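Local coordinates for protein cadherin-23 (Mus musculus, PDB 5VH2) that probably serves calcium-dependent adhesion and mechanotransduction in hearing through extracellular cadherin repeats joined by metal-binding linkers, at residues G17-A22 and T102-L107; G42-R47 and V83-G88; E106-V111 and D139-N144. The protein carries 1 engineered substitution. All blocks are in the same frame, centred on the assembly; numbering follows the deposited sequence.

Contact 1: residues G17-A22 and T102-L107; sequences GLRETA and TLLNEL. With CA (calcium ion), chain F; CA (calcium ion), chain G.
E20 and the N105-E106 pair meet in the calcium-binding linker between two cadherin repeats, where one carboxylate spans two ions. E20 OE2 binds one calcium ion at 2.2 Å; N105 OD1 and the carbonyl E106 O hold the same ion, and E74, D108 and D141 complete its site. E20 OE1 lies 2.7 Å from the second calcium ion, and the carboxylate also has a polar partner in Y73. With chi1 at 68°, CG stands between the backbone N and the carbonyl carbon of E20 and packs beside L104 O. The anti lone pair of OE2 takes E106 N at 3.0 Å in a nearly straight bond (166°). The E106 carboxylate answers by gripping the 19-22 turn. Its OE2 accepts T21 N at 3.1 Å, almost along the C-O axis, while OE1 forms a weak salt bridge with R19 NE (3.4 Å), the two flat groups turned 75° apart. Behind the site the backbones pair as parallel beta strands (L18 with L103, R19 with L104), fastened by L104 N to L18 O at 2.8 Å, and L18 CD2 lies alongside L103 CD2. Strand 12-19 is an edge strand of its sheet, with strand 94-104 between it and strand 78-87.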
loop_
_atom_site.group_PDB
_atom_site.type_symbol
_atom_site.label_atom_id
_atom_site.label_comp_id
_atom_site.label_asym_id
_atom_site.label_seq_id
_atom_site.Cartn_x
_atom_site.Cartn_y
_atom_site.Cartn_z
ATOM N N GLY A 17 -4.687 -12.999 -4.435
ATOM C CA GLY A 17 -3.503 -12.681 -3.653
ATOM C C GLY A 17 -2.264 -12.388 -4.479
ATOM O O GLY A 17 -1.144 -12.743 -4.091
ATOM N N LEU A 18 -2.471 -11.758 -5.624
ATOM C CA LEU A 18 -1.372 -11.225 -6.410
ATOM C C LEU A 18 -0.749 -10.085 -5.620
ATOM O O LEU A 18 -1.434 -9.148 -5.219
ATOM C CB LEU A 18 -1.881 -10.699 -7.750
ATOM C CG LEU A 18 -0.898 -10.050 -8.724
ATOM C CD1 LEU A 18 0.087 -11.075 -9.227
ATOM C CD2 LEU A 18 -1.612 -9.465 -9.920
ATOM N N ARG A 19 0.555 -10.176 -5.397
ATOM C CA ARG A 19 1.251 -9.204 -4.566
ATOM C C ARG A 19 1.147 -7.822 -5.227
ATOM O O ARG A 19 1.530 -7.677 -6.393
ATOM C CB ARG A 19 2.721 -9.612 -4.432
ATOM C CG ARG A 19 2.950 -10.958 -3.739
ATOM C CD ARG A 19 4.387 -11.388 -3.679
ATOM N NE ARG A 19 5.224 -10.460 -2.921
ATOM C CZ ARG A 19 6.450 -10.743 -2.470
ATOM N NH1 ARG A 19 7.017 -11.944 -2.657
ATOM N NH2 ARG A 19 7.135 -9.825 -1.797
ATOM N N GLU A 20 0.640 -6.821 -4.509
ATOM C CA GLU A 20 0.442 -5.485 -5.114
ATOM C C GLU A 20 1.751 -4.848 -5.580
ATOM O O GLU A 20 1.746 -4.079 -6.546
ATOM C CB GLU A 20 -0.338 -4.522 -4.196
ATOM C CG GLU A 20 0.418 -4.118 -2.958
ATOM C CD GLU A 20 -0.156 -2.913 -2.233
ATOM O OE1 GLU A 20 -0.576 -1.918 -2.881
ATOM O OE2 GLU A 20 -0.140 -2.956 -0.983
ATOM N N THR A 21 2.860 -5.201 -4.925
ATOM C CA THR A 21 4.189 -4.708 -5.332
ATOM C C THR A 21 4.852 -5.573 -6.401
ATOM O O THR A 21 6.042 -5.417 -6.675
ATOM C CB THR A 21 5.178 -4.592 -4.135
ATOM O OG1 THR A 21 5.443 -5.880 -3.568
ATOM C CG2 THR A 21 4.642 -3.652 -3.063
ATOM N N ALA A 22 4.101 -6.479 -7.023
ATOM C CA ALA A 22 4.629 -7.255 -8.144
ATOM C C ALA A 22 5.188 -6.353 -9.244
ATOM O O ALA A 22 4.666 -5.259 -9.490
ATOM C CB ALA A 22 3.557 -8.170 -8.706
ATOM N N THR A 102 -7.571 -10.560 -7.508
ATOM C CA THR A 102 -7.562 -9.808 -6.251
ATOM C C THR A 102 -6.121 -9.632 -5.778
ATOM O O THR A 102 -5.259 -10.478 -6.041
ATOM C CB THR A 102 -8.366 -10.488 -5.132
ATOM O OG1 THR A 102 -7.702 -11.672 -4.721
ATOM C CG2 THR A 102 -9.744 -10.843 -5.567
ATOM N N LEU A 103 -5.869 -8.501 -5.125
ATOM C CA LEU A 103 -4.518 -8.096 -4.751
ATOM C C LEU A 103 -4.249 -8.340 -3.266
ATOM O O LEU A 103 -5.149 -8.227 -2.425
ATOM C CB LEU A 103 -4.322 -6.609 -5.028
ATOM C CG LEU A 103 -4.337 -6.112 -6.464
ATOM C CD1 LEU A 103 -3.760 -4.713 -6.517
ATOM C CD2 LEU A 103 -3.507 -7.024 -7.345
ATOM N N LEU A 104 -2.994 -8.632 -2.954
ATOM C CA LEU A 104 -2.555 -8.847 -1.586
ATOM C C LEU A 104 -1.984 -7.520 -1.089
ATOM O O LEU A 104 -1.025 -7.006 -1.646
ATOM C CB LEU A 104 -1.505 -9.964 -1.559
ATOM C CG LEU A 104 -0.608 -10.149 -0.329
ATOM C CD1 LEU A 104 -1.440 -10.425 0.899
ATOM C CD2 LEU A 104 0.339 -11.309 -0.578
ATOM N N ASN A 105 -2.604 -6.938 -0.076
ATOM C CA ASN A 105 -2.047 -5.759 0.576
ATOM C C ASN A 105 -0.688 -6.088 1.177
ATOM O O ASN A 105 -0.540 -7.057 1.906
ATOM C CB ASN A 105 -2.989 -5.264 1.659
ATOM C CG ASN A 105 -2.555 -3.929 2.249
ATOM O OD1 ASN A 105 -1.780 -3.160 1.639
ATOM N ND2 ASN A 105 -3.060 -3.635 3.447
ATOM N N GLU A 106 0.312 -5.317 0.797
ATOM C CA GLU A 106 1.627 -5.423 1.381
ATOM C C GLU A 106 2.007 -4.079 1.959
ATOM O O GLU A 106 1.396 -3.061 1.629
ATOM C CB GLU A 106 2.642 -5.773 0.316
ATOM C CG GLU A 106 2.345 -7.007 -0.510
ATOM C CD GLU A 106 3.563 -7.414 -1.323
ATOM O OE1 GLU A 106 4.500 -8.000 -0.731
ATOM O OE2 GLU A 106 3.615 -7.091 -2.536
ATOM N N LEU A 107 3.020 -4.083 2.811
ATOM C CA LEU A 107 3.475 -2.882 3.479
ATOM C C LEU A 107 4.337 -2.043 2.540
ATOM O O LEU A 107 5.562 -2.180 2.502
ATOM C CB LEU A 107 4.255 -3.271 4.718
ATOM C CG LEU A 107 4.483 -2.169 5.753
ATOM C CD1 LEU A 107 3.234 -1.822 6.568
ATOM C CD2 LEU A 107 5.597 -2.635 6.672
HETATM CA CA CA F . -0.338 -1.735 0.895
HETATM CA CA CA G . -0.051 0.494 -1.722
#

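Contact 2: residues G42-R47 and V83-G88. With CA (calcium ion), chain E.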
loop_
_atom_site.group_PDB
_atom_site.type_symbol
_atom_site.label_atom_id
_atom_site.label_comp_id
_atom_site.label_asym_id
_atom_site.label_seq_id
_atom_site.Cartn_x
_atom_site.Cartn_y
_atom_site.Cartn_z
ATOM N N GLY A 42 -9.567 -23.693 -36.100
ATOM C CA GLY A 42 -9.284 -24.153 -34.745
ATOM C C GLY A 42 -8.169 -23.386 -34.048
ATOM O O GLY A 42 -7.693 -23.804 -33.004
ATOM N N LEU A 43 -7.754 -22.266 -34.625
ATOM C CA LEU A 43 -6.654 -21.462 -34.119
ATOM C C LEU A 43 -7.230 -20.169 -33.555
ATOM O O LEU A 43 -7.767 -19.329 -34.268
ATOM C CB LEU A 43 -5.711 -21.134 -35.268
ATOM C CG LEU A 43 -4.337 -20.496 -35.118
ATOM C CD1 LEU A 43 -3.452 -21.124 -36.210
ATOM C CD2 LEU A 43 -4.245 -18.960 -35.227
ATOM N N VAL A 44 -7.040 -19.963 -32.263
ATOM C CA VAL A 44 -7.733 -18.910 -31.580
ATOM C C VAL A 44 -6.822 -17.747 -31.231
ATOM O O VAL A 44 -5.648 -17.961 -30.952
ATOM C CB VAL A 44 -8.398 -19.446 -30.337
ATOM C CG1 VAL A 44 -9.024 -20.792 -30.640
ATOM C CG2 VAL A 44 -7.415 -19.549 -29.190
ATOM N N ASN A 45 -7.379 -16.530 -31.249
ATOM C CA ASN A 45 -6.634 -15.316 -30.897
ATOM C C ASN A 45 -7.211 -14.718 -29.623
ATOM O O ASN A 45 -8.414 -14.507 -29.527
ATOM C CB ASN A 45 -6.724 -14.324 -32.046
ATOM C CG ASN A 45 -6.589 -15.001 -33.412
ATOM O OD1 ASN A 45 -5.476 -15.181 -33.938
ATOM N ND2 ASN A 45 -7.717 -15.371 -34.004
ATOM N N TYR A 46 -6.361 -14.460 -28.643
ATOM C CA TYR A 46 -6.798 -14.001 -27.331
ATOM C C TYR A 46 -6.764 -12.468 -27.195
ATOM O O TYR A 46 -5.824 -11.788 -27.694
ATOM C CB TYR A 46 -5.928 -14.608 -26.243
ATOM C CG TYR A 46 -6.047 -16.106 -26.148
ATOM C CD1 TYR A 46 -7.203 -16.710 -25.668
ATOM C CD2 TYR A 46 -4.997 -16.927 -26.547
ATOM C CE1 TYR A 46 -7.305 -18.082 -25.606
ATOM C CE2 TYR A 46 -5.094 -18.299 -26.487
ATOM C CZ TYR A 46 -6.237 -18.870 -26.022
ATOM O OH TYR A 46 -6.266 -20.235 -25.942
ATOM N N ARG A 47 -7.746 -11.943 -26.466
ATOM C CA ARG A 47 -7.909 -10.505 -26.341
ATOM C C ARG A 47 -8.705 -10.142 -25.078
ATOM O O ARG A 47 -9.680 -10.820 -24.729
ATOM C CB ARG A 47 -8.635 -9.964 -27.571
ATOM C CG ARG A 47 -8.617 -8.445 -27.588
ATOM C CD ARG A 47 -9.603 -7.824 -28.574
ATOM N NE ARG A 47 -9.011 -6.831 -29.478
ATOM C CZ ARG A 47 -9.432 -6.611 -30.734
ATOM N NH1 ARG A 47 -10.480 -7.290 -31.238
ATOM N NH2 ARG A 47 -8.837 -5.690 -31.491
ATOM N N VAL A 83 -12.495 -11.513 -21.374
ATOM C CA VAL A 83 -11.582 -12.009 -22.414
ATOM C C VAL A 83 -12.371 -12.680 -23.536
ATOM O O VAL A 83 -13.356 -13.387 -23.270
ATOM C CB VAL A 83 -10.570 -12.992 -21.810
ATOM C CG1 VAL A 83 -9.636 -13.545 -22.867
ATOM C CG2 VAL A 83 -9.735 -12.303 -20.750
ATOM N N SER A 84 -11.932 -12.479 -24.777
ATOM C CA SER A 84 -12.503 -13.190 -25.922
ATOM C C SER A 84 -11.444 -14.096 -26.588
ATOM O O SER A 84 -10.218 -13.804 -26.561
ATOM C CB SER A 84 -13.073 -12.203 -26.934
ATOM O OG SER A 84 -12.035 -11.547 -27.657
ATOM N N ALA A 85 -11.917 -15.199 -27.176
ATOM C CA ALA A 85 -11.099 -16.006 -28.050
ATOM C C ALA A 85 -11.831 -16.090 -29.361
ATOM O O ALA A 85 -12.958 -16.550 -29.430
ATOM C CB ALA A 85 -10.903 -17.383 -27.466
ATOM N N THR A 86 -11.169 -15.668 -30.414
ATOM C CA THR A 86 -11.752 -15.609 -31.737
ATOM C C THR A 86 -11.033 -16.637 -32.602
ATOM O O THR A 86 -9.809 -16.619 -32.659
ATOM C CB THR A 86 -11.514 -14.207 -32.284
ATOM O OG1 THR A 86 -12.069 -13.259 -31.379
ATOM C CG2 THR A 86 -12.149 -14.026 -33.592
ATOM N N ASP A 87 -11.744 -17.564 -33.244
ATOM C CA ASP A 87 -11.047 -18.477 -34.176
ATOM C C ASP A 87 -10.550 -17.753 -35.441
ATOM O O ASP A 87 -10.931 -16.609 -35.701
ATOM C CB ASP A 87 -11.805 -19.784 -34.471
ATOM C CG ASP A 87 -13.094 -19.588 -35.207
ATOM O OD1 ASP A 87 -13.370 -18.455 -35.631
ATOM O OD2 ASP A 87 -13.849 -20.604 -35.316
ATOM N N GLY A 88 -9.620 -18.398 -36.145
ATOM C CA GLY A 88 -8.712 -17.723 -37.075
ATOM C C GLY A 88 -9.196 -17.705 -38.498
ATOM O O GLY A 88 -8.504 -17.233 -39.360
HETATM CA CA CA E . -14.144 -22.692 -35.359
#
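T86 O is gripped from one residue twice: it accepts N45 N at 2.8 Å and, in a weaker and more bent bond, N45 ND2 at the same distance. N45 CG stands anti to its own carbonyl carbon (chi1 -41°), beside the backbone N. V44 CA adds a C-H...O contact to the same oxygen. The return bond, T86 N to N45 O at 3.1 Å, completes this hydrogen-bonded pair. R47 and S84 form the next such pair, S84 N meeting R47 O at 2.8 Å and R47 N meeting S84 O at 3.1 Å. N45, T86, R47 and S84 send their side chains to one face of the sheet. V44, Y46 and A85 line the other face: the A85 methyl lies obliquely to the Y46 ring, CB to CE1 4.1 Å, and A85 CB also meets V44 CB at 4.3 Å. The Y46 hydroxyl reaches across to bond A33 N of strand 27-34, and A85 packs on F8, so this face looks into the domain interior. At the far end D87 OD2 binds a calcium ion at 2.1 Å together with E4, D35, D37 and G41, and also accepts a bond from N93 ND2. Antiparallel pairing of this kind, delivering an aspartate to a calcium site at the end of the repeat, belongs to the Greek-key beta sandwich of the cadherin domain.

Contact 3: residues E106-V111 and D139-N144; sequences ELDEAV and DIDNLN. Engineered in segment 139-144: D139 (natural residue Ser). With NA (sodium ion), chain H; CA (calcium ion), chain F; CA (calcium ion), chain G.
D141 drives its carboxylate into the backbone of D108 and E109, and this is the tight half of the contact. E109 N reaches the syn lone pair of D141 OD2 at 2.9 Å; D108 N comes to OD1 at 3.1 Å from above the carboxylate plane. Both oxygens also serve metals: OD1 binds a calcium ion shared with E106 O and D108 OD1, and OD2 binds the sodium ion. D139, engineered in place of serine, has CG anti to its backbone N (chi1 176°) and binds that sodium ion through OD1 at 2.1 Å; the carbonyls of E109 and A110 and the side chain of D193 finish the shell. The other oxygen, D139 OD2, is clamped by N144 N (2.9 Å) and L143 N (3.0 Å), which arrive from opposite faces of its plane and would hold the carboxylate against rotation. Beside these acids L107 CD1 fills in, 3.6 Å from D141 OD2. The more exposed side relies mainly on van der Waals contact, with one backbone bond, I140 N to A110 O. L143 lays CD1 against L107 N, and I140 bridges two residues, CG2 to E109 CB at 3.7 Å and CD1 to A110 C at 3.6 Å. An alanine at I140 would probably open a gap beside E109 CB and leave the A110 peptide less covered. Metals strung between an interrepeat segment and the next repeat's loop, which usually carries DXD (its first aspartate supplied here by engineered D139), characterise cadherin linkers; NELDE replaces the usual DXNDN, and sodium occupies the third, commonly calcium, position.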
loop_
_atom_site.group_PDB
_atom_site.type_symbol
_atom_site.label_atom_id
_atom_site.label_comp_id
_atom_site.label_asym_id
_atom_site.label_seq_id
_atom_site.Cartn_x
_atom_site.Cartn_y
_atom_site.Cartn_z
ATOM N N GLU A 106 0.312 -5.317 0.797
ATOM C CA GLU A 106 1.627 -5.423 1.381
ATOM C C GLU A 106 2.007 -4.079 1.959
ATOM O O GLU A 106 1.396 -3.061 1.629
ATOM C CB GLU A 106 2.642 -5.773 0.316
ATOM C CG GLU A 106 2.345 -7.007 -0.510
ATOM C CD GLU A 106 3.563 -7.414 -1.323
ATOM O OE1 GLU A 106 4.500 -8.000 -0.731
ATOM O OE2 GLU A 106 3.615 -7.091 -2.536
ATOM N N LEU A 107 3.020 -4.083 2.811
ATOM C CA LEU A 107 3.475 -2.882 3.479
ATOM C C LEU A 107 4.337 -2.043 2.540
ATOM O O LEU A 107 5.562 -2.180 2.502
ATOM C CB LEU A 107 4.255 -3.271 4.718
ATOM C CG LEU A 107 4.483 -2.169 5.753
ATOM C CD1 LEU A 107 3.234 -1.822 6.568
ATOM C CD2 LEU A 107 5.597 -2.635 6.672
ATOM N N ASP A 108 3.676 -1.152 1.804
ATOM C CA ASP A 108 4.323 -0.277 0.821
ATOM C C ASP A 108 3.894 1.204 0.921
ATOM O O ASP A 108 4.087 1.969 -0.012
ATOM C CB ASP A 108 4.014 -0.798 -0.584
ATOM C CG ASP A 108 2.531 -0.689 -0.953
ATOM O OD1 ASP A 108 1.660 -0.646 -0.056
ATOM O OD2 ASP A 108 2.220 -0.664 -2.154
ATOM N N GLU A 109 3.308 1.599 2.044
ATOM C CA GLU A 109 2.761 2.952 2.170
ATOM C C GLU A 109 3.222 3.595 3.460
ATOM O O GLU A 109 3.711 2.911 4.340
ATOM C CB GLU A 109 1.224 2.961 2.125
ATOM C CG GLU A 109 0.602 2.373 0.885
ATOM C CD GLU A 109 0.824 3.213 -0.343
ATOM O OE1 GLU A 109 0.435 2.755 -1.426
ATOM O OE2 GLU A 109 1.381 4.317 -0.230
ATOM N N ALA A 110 3.004 4.912 3.560
ATOM C CA ALA A 110 3.490 5.716 4.676
ATOM C C ALA A 110 2.524 5.633 5.867
ATOM O O ALA A 110 1.912 4.573 6.099
ATOM C CB ALA A 110 3.719 7.161 4.219
ATOM N N VAL A 111 2.418 6.715 6.640
ATOM C CA VAL A 111 1.677 6.726 7.888
ATOM C C VAL A 111 1.076 8.112 8.084
ATOM O O VAL A 111 1.766 9.113 7.834
ATOM C CB VAL A 111 2.649 6.534 9.050
ATOM C CG1 VAL A 111 1.896 6.601 10.358
ATOM C CG2 VAL A 111 3.414 5.224 8.896
ATOM N N ASP A 139 -0.927 3.504 10.505
ATOM C CA ASP A 139 -0.366 2.916 9.301
ATOM C C ASP A 139 -1.407 2.948 8.180
ATOM O O ASP A 139 -2.450 2.286 8.258
ATOM C CB ASP A 139 0.040 1.467 9.596
ATOM C CG ASP A 139 0.538 0.734 8.397
ATOM O OD1 ASP A 139 1.075 1.401 7.492
ATOM O OD2 ASP A 139 0.406 -0.509 8.392
ATOM N N ILE A 140 -1.094 3.697 7.126
ATOM C CA ILE A 140 -1.929 3.719 5.926
ATOM C C ILE A 140 -2.228 2.307 5.438
ATOM O O ILE A 140 -3.357 2.020 5.098
ATOM C CB ILE A 140 -1.277 4.550 4.797
ATOM C CG1 ILE A 140 -1.314 6.051 5.158
ATOM C CG2 ILE A 140 -1.972 4.304 3.462
ATOM C CD1 ILE A 140 -0.401 6.922 4.318
ATOM N N ASP A 141 -1.228 1.432 5.438
ATOM C CA ASP A 141 -1.389 0.044 4.971
ATOM C C ASP A 141 -2.360 -0.801 5.786
ATOM O O ASP A 141 -2.827 -1.833 5.293
ATOM C CB ASP A 141 -0.042 -0.693 4.953
ATOM C CG ASP A 141 0.907 -0.167 3.908
ATOM O OD1 ASP A 141 0.738 -0.480 2.699
ATOM O OD2 ASP A 141 1.849 0.556 4.309
ATOM N N ASN A 142 -2.605 -0.382 7.044
ATOM C CA ASN A 142 -3.493 -1.097 7.966
ATOM C C ASN A 142 -2.997 -2.511 8.275
ATOM O O ASN A 142 -3.787 -3.421 8.498
ATOM C CB ASN A 142 -4.925 -1.086 7.428
ATOM C CG ASN A 142 -5.511 0.308 7.403
ATOM O OD1 ASN A 142 -5.135 1.144 8.216
ATOM N ND2 ASN A 142 -6.444 0.566 6.497
ATOM N N LEU A 143 -1.670 -2.668 8.307
ATOM C CA LEU A 143 -1.028 -3.927 8.673
ATOM C C LEU A 143 -0.321 -3.838 10.028
ATOM O O LEU A 143 -0.526 -4.697 10.874
ATOM C CB LEU A 143 -0.028 -4.312 7.609
ATOM C CG LEU A 143 -0.550 -4.551 6.176
ATOM C CD1 LEU A 143 0.598 -4.562 5.206
ATOM C CD2 LEU A 143 -1.282 -5.870 6.063
ATOM N N ASN A 144 0.465 -2.787 10.245
ATOM C CA ASN A 144 1.363 -2.709 11.398
ATOM C C ASN A 144 1.016 -1.627 12.429
ATOM O O ASN A 144 0.357 -0.625 12.155
ATOM C CB ASN A 144 2.815 -2.481 10.916
ATOM C CG ASN A 144 3.401 -3.691 10.215
ATOM O OD1 ASN A 144 2.747 -4.723 10.109
ATOM N ND2 ASN A 144 4.624 -3.569 9.738
HETATM NA NA NA H . 2.345 2.368 6.185
HETATM CA CA CA F . -0.338 -1.735 0.895
HETATM CA CA CA G . -0.051 0.494 -1.722
#

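Overall arrangement
Contacts 1 and 3 adjoin at the repeat junction, their centres 12 Å apart; they share E106 and L107 and touch the same two calcium ions, and N105 ND2 probably bonds D141 O. Contact 2 lies 30 Å from contact 1 and 41 Å from contact 3, centre to centre, toward the other end of the first repeat. Along the chain its segments fall between those of contact 1, and both contacts belong to one sheet, in which strands 78-87 and 94-104 are neighbours. Contact 3 follows, handing the chain to the second repeat. Metal sites thus cap both ends of the first repeat, consistent with linkers that stiffen cadherin when calcium is bound.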